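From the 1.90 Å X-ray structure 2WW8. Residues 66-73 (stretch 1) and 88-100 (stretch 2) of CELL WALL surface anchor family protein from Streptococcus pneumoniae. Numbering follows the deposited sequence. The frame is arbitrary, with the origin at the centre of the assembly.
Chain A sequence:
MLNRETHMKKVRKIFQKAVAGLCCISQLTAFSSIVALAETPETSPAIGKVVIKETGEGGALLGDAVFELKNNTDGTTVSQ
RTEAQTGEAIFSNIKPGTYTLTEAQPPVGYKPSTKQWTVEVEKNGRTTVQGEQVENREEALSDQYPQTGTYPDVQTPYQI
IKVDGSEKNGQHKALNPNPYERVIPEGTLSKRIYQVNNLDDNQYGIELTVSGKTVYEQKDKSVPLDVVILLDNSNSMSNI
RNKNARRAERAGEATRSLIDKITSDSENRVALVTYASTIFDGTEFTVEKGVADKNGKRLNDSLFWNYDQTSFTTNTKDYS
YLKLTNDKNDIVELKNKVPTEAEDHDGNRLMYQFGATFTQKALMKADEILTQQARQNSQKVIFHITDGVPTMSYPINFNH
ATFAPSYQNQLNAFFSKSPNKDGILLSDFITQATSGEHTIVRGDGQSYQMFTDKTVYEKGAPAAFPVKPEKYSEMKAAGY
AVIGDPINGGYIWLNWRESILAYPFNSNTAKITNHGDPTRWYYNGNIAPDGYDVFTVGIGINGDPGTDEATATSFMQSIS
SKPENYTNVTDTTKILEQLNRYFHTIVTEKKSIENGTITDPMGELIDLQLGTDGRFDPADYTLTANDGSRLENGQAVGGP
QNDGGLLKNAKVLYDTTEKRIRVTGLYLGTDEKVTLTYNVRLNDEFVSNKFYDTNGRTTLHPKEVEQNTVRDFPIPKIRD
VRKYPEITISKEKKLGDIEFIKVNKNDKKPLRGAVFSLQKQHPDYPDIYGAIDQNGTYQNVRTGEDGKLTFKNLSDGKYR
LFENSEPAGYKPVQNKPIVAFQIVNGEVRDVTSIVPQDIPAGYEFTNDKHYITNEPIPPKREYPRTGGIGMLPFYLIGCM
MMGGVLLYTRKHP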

ATOM      1  N   VAL A  66     -25.747  31.876  39.442  1.00 18.19           N
ATOM      2  CA  VAL A  66     -24.386  31.929  39.980  1.00 17.75           C
ATOM      3  C   VAL A  66     -24.034  30.651  40.750  1.00 17.35           C
ATOM      4  O   VAL A  66     -24.692  30.317  41.741  1.00 17.33           O
ATOM      5  CB  VAL A  66     -24.098  33.260  40.768  1.00 18.05           C
ATOM      6  CG1 VAL A  66     -22.982  33.115  41.812  1.00 18.56           C
ATOM      7  CG2 VAL A  66     -23.764  34.413  39.804  1.00 17.19           C
ATOM      8  N   PHE A  67     -22.999  29.949  40.277  1.00 15.83           N
ATOM      9  CA  PHE A  67     -22.614  28.657  40.840  1.00 15.26           C
ATOM     10  C   PHE A  67     -21.251  28.613  41.491  1.00 15.16           C
ATOM     11  O   PHE A  67     -20.356  29.362  41.121  1.00 13.84           O
ATOM     12  CB  PHE A  67     -22.702  27.535  39.784  1.00 14.90           C
ATOM     13  CG  PHE A  67     -24.105  27.268  39.315  1.00 13.52           C
ATOM     14  CD1 PHE A  67     -24.912  26.353  39.983  1.00 12.44           C
ATOM     15  CD2 PHE A  67     -24.626  27.965  38.226  1.00 13.61           C
ATOM     16  CE1 PHE A  67     -26.210  26.124  39.553  1.00 10.40           C
ATOM     17  CE2 PHE A  67     -25.927  27.747  37.782  1.00 12.16           C
ATOM     18  CZ  PHE A  67     -26.719  26.826  38.457  1.00 11.59           C
ATOM     19  N   GLU A  68     -21.110  27.692  42.439  1.00 16.81           N
ATOM     20  CA  GLU A  68     -19.847  27.474  43.133  1.00 18.93           C
ATOM     21  C   GLU A  68     -19.361  26.036  43.150  1.00 18.88           C
ATOM     22  O   GLU A  68     -20.093  25.117  43.517  1.00 19.06           O
ATOM     23  CB  GLU A  68     -19.891  28.048  44.552  1.00 19.19           C
ATOM     24  CG  GLU A  68     -20.080  29.559  44.451  1.00 25.66           C
ATOM     25  CD  GLU A  68     -19.739  30.340  45.708  1.00 32.44           C
ATOM     26  OE1 GLU A  68     -19.558  29.726  46.789  1.00 34.30           O
ATOM     27  OE2 GLU A  68     -19.658  31.584  45.576  1.00 34.41           O
ATOM     28  N   LEU A  69     -18.104  25.871  42.752  1.00 19.09           N
ATOM     29  CA  LEU A  69     -17.462  24.564  42.775  1.00 20.21           C
ATOM     30  C   LEU A  69     -16.309  24.561  43.776  1.00 20.78           C
ATOM     31  O   LEU A  69     -15.328  25.311  43.638  1.00 20.07           O
ATOM     32  CB  LEU A  69     -16.978  24.166  41.374  1.00 19.60           C
ATOM     33  CG  LEU A  69     -16.444  22.740  41.215  1.00 19.01           C
ATOM     34  CD1 LEU A  69     -17.541  21.684  41.394  1.00 16.71           C
ATOM     35  CD2 LEU A  69     -15.703  22.614  39.873  1.00 16.69           C
ATOM     36  N   LYS A  70     -16.442  23.719  44.795  1.00 21.68           N
ATOM     37  CA  LYS A  70     -15.417  23.714  45.827  1.00 23.44           C
ATOM     38  C   LYS A  70     -14.855  22.316  46.047  1.00 23.71           C
ATOM     39  O   LYS A  70     -15.585  21.323  46.190  1.00 23.05           O
ATOM     40  CB  LYS A  70     -15.817  24.461  47.124  1.00 23.28           C
ATOM     41  CG  LYS A  70     -16.628  23.684  48.159  1.00 24.73           C
ATOM     42  CD  LYS A  70     -16.262  24.081  49.592  1.00 26.95           C
ATOM     43  CE  LYS A  70     -17.238  23.463  50.596  1.00 28.54           C
ATOM     44  NZ  LYS A  70     -18.271  24.454  51.037  1.00 31.52           N
ATOM     45  N   ASN A  71     -13.527  22.294  46.046  1.00 24.36           N
ATOM     46  CA  ASN A  71     -12.776  21.087  46.274  1.00 25.36           C
ATOM     47  C   ASN A  71     -12.895  20.559  47.703  1.00 26.04           C
ATOM     48  O   ASN A  71     -12.453  21.202  48.650  1.00 26.45           O
ATOM     49  CB  ASN A  71     -11.326  21.327  45.867  1.00 25.37           C
ATOM     50  CG  ASN A  71     -10.622  20.044  45.539  1.00 26.05           C
ATOM     51  OD1 ASN A  71     -10.435  19.184  46.407  1.00 26.22           O
ATOM     52  ND2 ASN A  71     -10.264  19.886  44.270  1.00 28.20           N
ATOM     53  N   ASN A  72     -13.498  19.380  47.834  1.00 27.17           N
ATOM     54  CA  ASN A  72     -13.703  18.690  49.110  1.00 28.62           C
ATOM     55  C   ASN A  72     -12.483  18.106  49.839  1.00 29.81           C
ATOM     56  O   ASN A  72     -12.647  17.390  50.833  1.00 30.29           O
ATOM     57  CB  ASN A  72     -14.742  17.573  48.953  1.00 28.17           C
ATOM     58  CG  ASN A  72     -16.103  18.088  48.534  1.00 28.63           C
ATOM     59  OD1 ASN A  72     -16.343  19.299  48.453  1.00 28.05           O
ATOM     60  ND2 ASN A  72     -17.007  17.153  48.259  1.00 28.01           N
ATOM     61  N   THR A  73     -11.266  18.375  49.378  1.00 30.80           N
ATOM     62  CA  THR A  73     -10.109  17.958  50.169  1.00 31.78           C
ATOM     63  C   THR A  73      -9.246  19.166  50.541  1.00 32.26           C
ATOM     64  O   THR A  73      -8.604  19.163  51.597  1.00 32.38           O
ATOM     65  CB  THR A  73      -9.264  16.809  49.527  1.00 31.97           C
ATOM     66  OG1 THR A  73      -8.783  17.215  48.241  1.00 32.09           O
ATOM     67  CG2 THR A  73     -10.049  15.491  49.405  1.00 31.54           C
ATOM     68  N   GLU A  88     -25.580  29.086  29.423  1.00 32.71           N
ATOM     69  CA  GLU A  88     -24.851  28.023  30.129  1.00 30.70           C
ATOM     70  C   GLU A  88     -23.863  28.560  31.160  1.00 28.26           C
ATOM     71  O   GLU A  88     -23.195  29.561  30.910  1.00 27.91           O
ATOM     72  CB  GLU A  88     -24.012  27.202  29.133  1.00 31.50           C
ATOM     73  CG  GLU A  88     -24.742  26.241  28.178  1.00 34.42           C
ATOM     74  CD  GLU A  88     -23.860  25.750  27.023  1.00 38.57           C
ATOM     75  OE1 GLU A  88     -22.678  26.165  26.934  1.00 39.95           O
ATOM     76  OE2 GLU A  88     -24.346  24.954  26.186  1.00 38.56           O
ATOM     77  N   ALA A  89     -23.732  27.889  32.298  1.00 25.60           N
ATOM     78  CA  ALA A  89     -22.586  28.148  33.170  1.00 24.15           C
ATOM     79  C   ALA A  89     -21.558  27.009  33.102  1.00 22.82           C
ATOM     80  O   ALA A  89     -21.869  25.862  33.401  1.00 21.58           O
ATOM     81  CB  ALA A  89     -23.026  28.394  34.602  1.00 23.41           C
ATOM     82  N   ILE A  90     -20.328  27.335  32.716  1.00 22.05           N
ATOM     83  CA  ILE A  90     -19.339  26.327  32.342  1.00 21.32           C
ATOM     84  C   ILE A  90     -18.168  26.348  33.319  1.00 20.62           C
ATOM     85  O   ILE A  90     -17.511  27.374  33.436  1.00 20.56           O
ATOM     86  CB  ILE A  90     -18.785  26.630  30.924  1.00 21.55           C
ATOM     87  CG1 ILE A  90     -19.913  26.904  29.924  1.00 21.50           C
ATOM     88  CG2 ILE A  90     -17.866  25.510  30.441  1.00 21.72           C
ATOM     89  CD1 ILE A  90     -19.497  27.799  28.781  1.00 20.60           C
ATOM     90  N   PHE A  91     -17.912  25.241  34.010  1.00 20.05           N
ATOM     91  CA  PHE A  91     -16.643  25.018  34.707  1.00 20.65           C
ATOM     92  C   PHE A  91     -15.633  24.186  33.889  1.00 20.81           C
ATOM     93  O   PHE A  91     -15.883  23.018  33.585  1.00 20.44           O
ATOM     94  CB  PHE A  91     -16.881  24.326  36.051  1.00 20.99           C
ATOM     95  CG  PHE A  91     -17.641  25.157  37.048  1.00 23.27           C
ATOM     96  CD1 PHE A  91     -16.953  25.911  37.991  1.00 24.96           C
ATOM     97  CD2 PHE A  91     -19.033  25.180  37.044  1.00 22.95           C
ATOM     98  CE1 PHE A  91     -17.643  26.681  38.917  1.00 28.08           C
ATOM     99  CE2 PHE A  91     -19.743  25.946  37.965  1.00 27.21           C
ATOM    100  CZ  PHE A  91     -19.047  26.700  38.908  1.00 27.46           C
ATOM    101  N   SER A  92     -14.486  24.774  33.555  1.00 20.36           N
ATOM    102  CA  SER A  92     -13.431  24.140  32.754  1.00 20.12           C
ATOM    103  C   SER A  92     -12.244  23.703  33.618  1.00 20.26           C
ATOM    104  O   SER A  92     -12.190  24.028  34.802  1.00 20.78           O
ATOM    105  CB  SER A  92     -12.898  25.169  31.757  1.00 20.06           C
ATOM    106  OG  SER A  92     -13.916  25.560  30.859  1.00 20.28           O
ATOM    107  N   ASN A  93     -11.280  22.979  33.058  1.00 19.20           N
ATOM    108  CA  ASN A  93     -10.011  22.772  33.749  1.00 19.01           C
ATOM    109  C   ASN A  93     -10.054  22.305  35.205  1.00 18.35           C
ATOM    110  O   ASN A  93      -9.297  22.764  36.069  1.00 17.49           O
ATOM    111  CB  ASN A  93      -9.180  24.039  33.620  1.00 19.50           C
ATOM    112  CG  ASN A  93      -8.822  24.303  32.189  1.00 22.86           C
ATOM    113  OD1 ASN A  93      -9.675  24.643  31.372  1.00 26.54           O
ATOM    114  ND2 ASN A  93      -7.552  24.105  31.863  1.00 28.32           N
ATOM    115  N   ILE A  94     -10.956  21.362  35.457  1.00 17.30           N
ATOM    116  CA  ILE A  94     -11.201  20.878  36.802  1.00 16.23           C
ATOM    117  C   ILE A  94     -10.237  19.728  37.060  1.00 16.73           C
ATOM    118  O   ILE A  94     -10.092  18.805  36.254  1.00 16.26           O
ATOM    119  CB  ILE A  94     -12.682  20.475  37.010  1.00 15.77           C
ATOM    120  CG1 ILE A  94     -13.633  21.549  36.464  1.00 13.20           C
ATOM    121  CG2 ILE A  94     -12.951  20.154  38.478  1.00 14.35           C
ATOM    122  CD1 ILE A  94     -15.032  21.042  36.116  1.00 10.93           C
ATOM    123  N   LYS A  95      -9.570  19.804  38.200  1.00 17.42           N
ATOM    124  CA  LYS A  95      -8.537  18.852  38.544  1.00 18.26           C
ATOM    125  C   LYS A  95      -9.184  17.624  39.153  1.00 19.23           C
ATOM    126  O   LYS A  95     -10.249  17.720  39.754  1.00 18.66           O
ATOM    127  CB  LYS A  95      -7.564  19.484  39.528  1.00 18.00           C
ATOM    128  CG  LYS A  95      -6.845  20.678  38.932  1.00 18.34           C
ATOM    129  CD  LYS A  95      -6.238  21.487  40.054  1.00 20.27           C
ATOM    130  CE  LYS A  95      -5.368  22.621  39.537  1.00 19.56           C
ATOM    131  NZ  LYS A  95      -5.404  23.657  40.600  1.00 17.17           N
ATOM    132  N   PRO A  96      -8.553  16.455  38.964  1.00 20.41           N
ATOM    133  CA  PRO A  96      -8.904  15.209  39.646  1.00 21.46           C
ATOM    134  C   PRO A  96      -9.389  15.433  41.088  1.00 22.48           C
ATOM    135  O   PRO A  96      -8.852  16.300  41.768  1.00 23.10           O
ATOM    136  CB  PRO A  96      -7.566  14.459  39.654  1.00 21.89           C
ATOM    137  CG  PRO A  96      -6.852  14.950  38.406  1.00 21.19           C
ATOM    138  CD  PRO A  96      -7.470  16.261  37.982  1.00 20.15           C
ATOM    139  N   GLY A  97     -10.378  14.677  41.563  1.00 22.97           N
ATOM    140  CA  GLY A  97     -10.892  14.845  42.921  1.00 23.20           C
ATOM    141  C   GLY A  97     -12.405  14.916  43.022  1.00 23.47           C
ATOM    142  O   GLY A  97     -13.125  14.641  42.052  1.00 22.92           O
ATOM    143  N   THR A  98     -12.878  15.298  44.208  1.00 23.55           N
ATOM    144  CA  THR A  98     -14.307  15.316  44.525  1.00 23.12           C
ATOM    145  C   THR A  98     -14.752  16.733  44.846  1.00 22.52           C
ATOM    146  O   THR A  98     -14.049  17.458  45.546  1.00 22.61           O
ATOM    147  CB  THR A  98     -14.588  14.370  45.701  1.00 23.44           C
ATOM    148  OG1 THR A  98     -14.051  13.090  45.353  1.00 24.60           O
ATOM    149  CG2 THR A  98     -16.084  14.222  45.977  1.00 23.73           C
ATOM    150  N   TYR A  99     -15.905  17.131  44.316  1.00 21.82           N
ATOM    151  CA  TYR A  99     -16.379  18.507  44.437  1.00 20.99           C
ATOM    152  C   TYR A  99     -17.829  18.581  44.920  1.00 20.67           C
ATOM    153  O   TYR A  99     -18.623  17.675  44.641  1.00 19.62           O
ATOM    154  CB  TYR A  99     -16.236  19.256  43.105  1.00 21.08           C
ATOM    155  CG  TYR A  99     -14.812  19.364  42.597  1.00 23.82           C
ATOM    156  CD1 TYR A  99     -14.098  18.228  42.171  1.00 23.96           C
ATOM    157  CD2 TYR A  99     -14.176  20.605  42.537  1.00 24.90           C
ATOM    158  CE1 TYR A  99     -12.791  18.323  41.721  1.00 23.63           C
ATOM    159  CE2 TYR A  99     -12.859  20.711  42.080  1.00 26.21           C
ATOM    160  CZ  TYR A  99     -12.177  19.565  41.679  1.00 25.09           C
ATOM    161  OH  TYR A  99     -10.877  19.694  41.243  1.00 24.35           O
ATOM    162  N   THR A 100     -18.149  19.646  45.663  1.00 20.44           N
ATOM    163  CA  THR A 100     -19.541  20.047  45.850  1.00 20.23           C
ATOM    164  C   THR A 100     -19.817  21.285  44.999  1.00 20.03           C
ATOM    165  O   THR A 100     -19.046  22.253  45.010  1.00 19.51           O
ATOM    166  CB  THR A 100     -19.971  20.233  47.330  1.00 20.62           C
ATOM    167  OG1 THR A 100     -19.586  19.077  48.082  1.00 19.66           O
ATOM    168  CG2 THR A 100     -21.498  20.395  47.459  1.00 20.29           C
TER

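Strand 66-71 meets stretch 2 in two ways: it pairs edge to edge with strand 97-100, antiparallel, and it packs through side chains against strand 88-92, whose axis comes no closer than 8.6 Å. The pairing rests on three backbone hydrogen bonds. K70 and T100 satisfy each other twice, K70 N giving to T100 O (3.0 Å) and T100 N to K70 O (3.1 Å), at N-H...O angles of 167° and 156°. Just beyond the strand, N72 N gives to T98 O at 3.0 Å, so the backbone hydrogen bonding runs one residue past the strand. Both carbonyls of the K70–T100 pair also receive a CA-H contact: L69 CA lies 3.6 Å from T100 O, and Y99 CA 3.4 Å from K70 O. E68 O and T100 O, 3.4 Å apart, are two acceptors and do not bond.

N71 and Y99 form the neighbouring non-hydrogen-bonded pair, their side chains on one face of the sheet, with N71 CG over a face of the Y99 ring. Y99 OH gives its proton to K95 O (2.6 Å), so the buried phenol has an acceptor within its own stretch; N71 ND2 lies 3.1 Å from Y99 OH. N71 OD1 accepts from both T73 N and T73 OG1, each at 3.2 Å, bracing the chain where it leaves the strand.

The buried filling is apolar. L69 points CA-to-CB toward stretch 2, which sets CB 3.6 Å from F91 CE1; with chi1 t and chi2 p, its CD2 lies 3.9 Å from I94 CG2 and its CD1 a tight 3.2 Å from Y99 CB, so one branched side chain touches both strands of stretch 2. F67 sets CB 3.8 Å from F91 CE2 and CD2 4.0 Å from A89 CB. F67, L69, A89, F91 and I94 bring no polar side-chain group into the buried space, so none needs a partner there. At G97, the backbone angles would jam a CB against the preceding carbonyl, which calls for glycine.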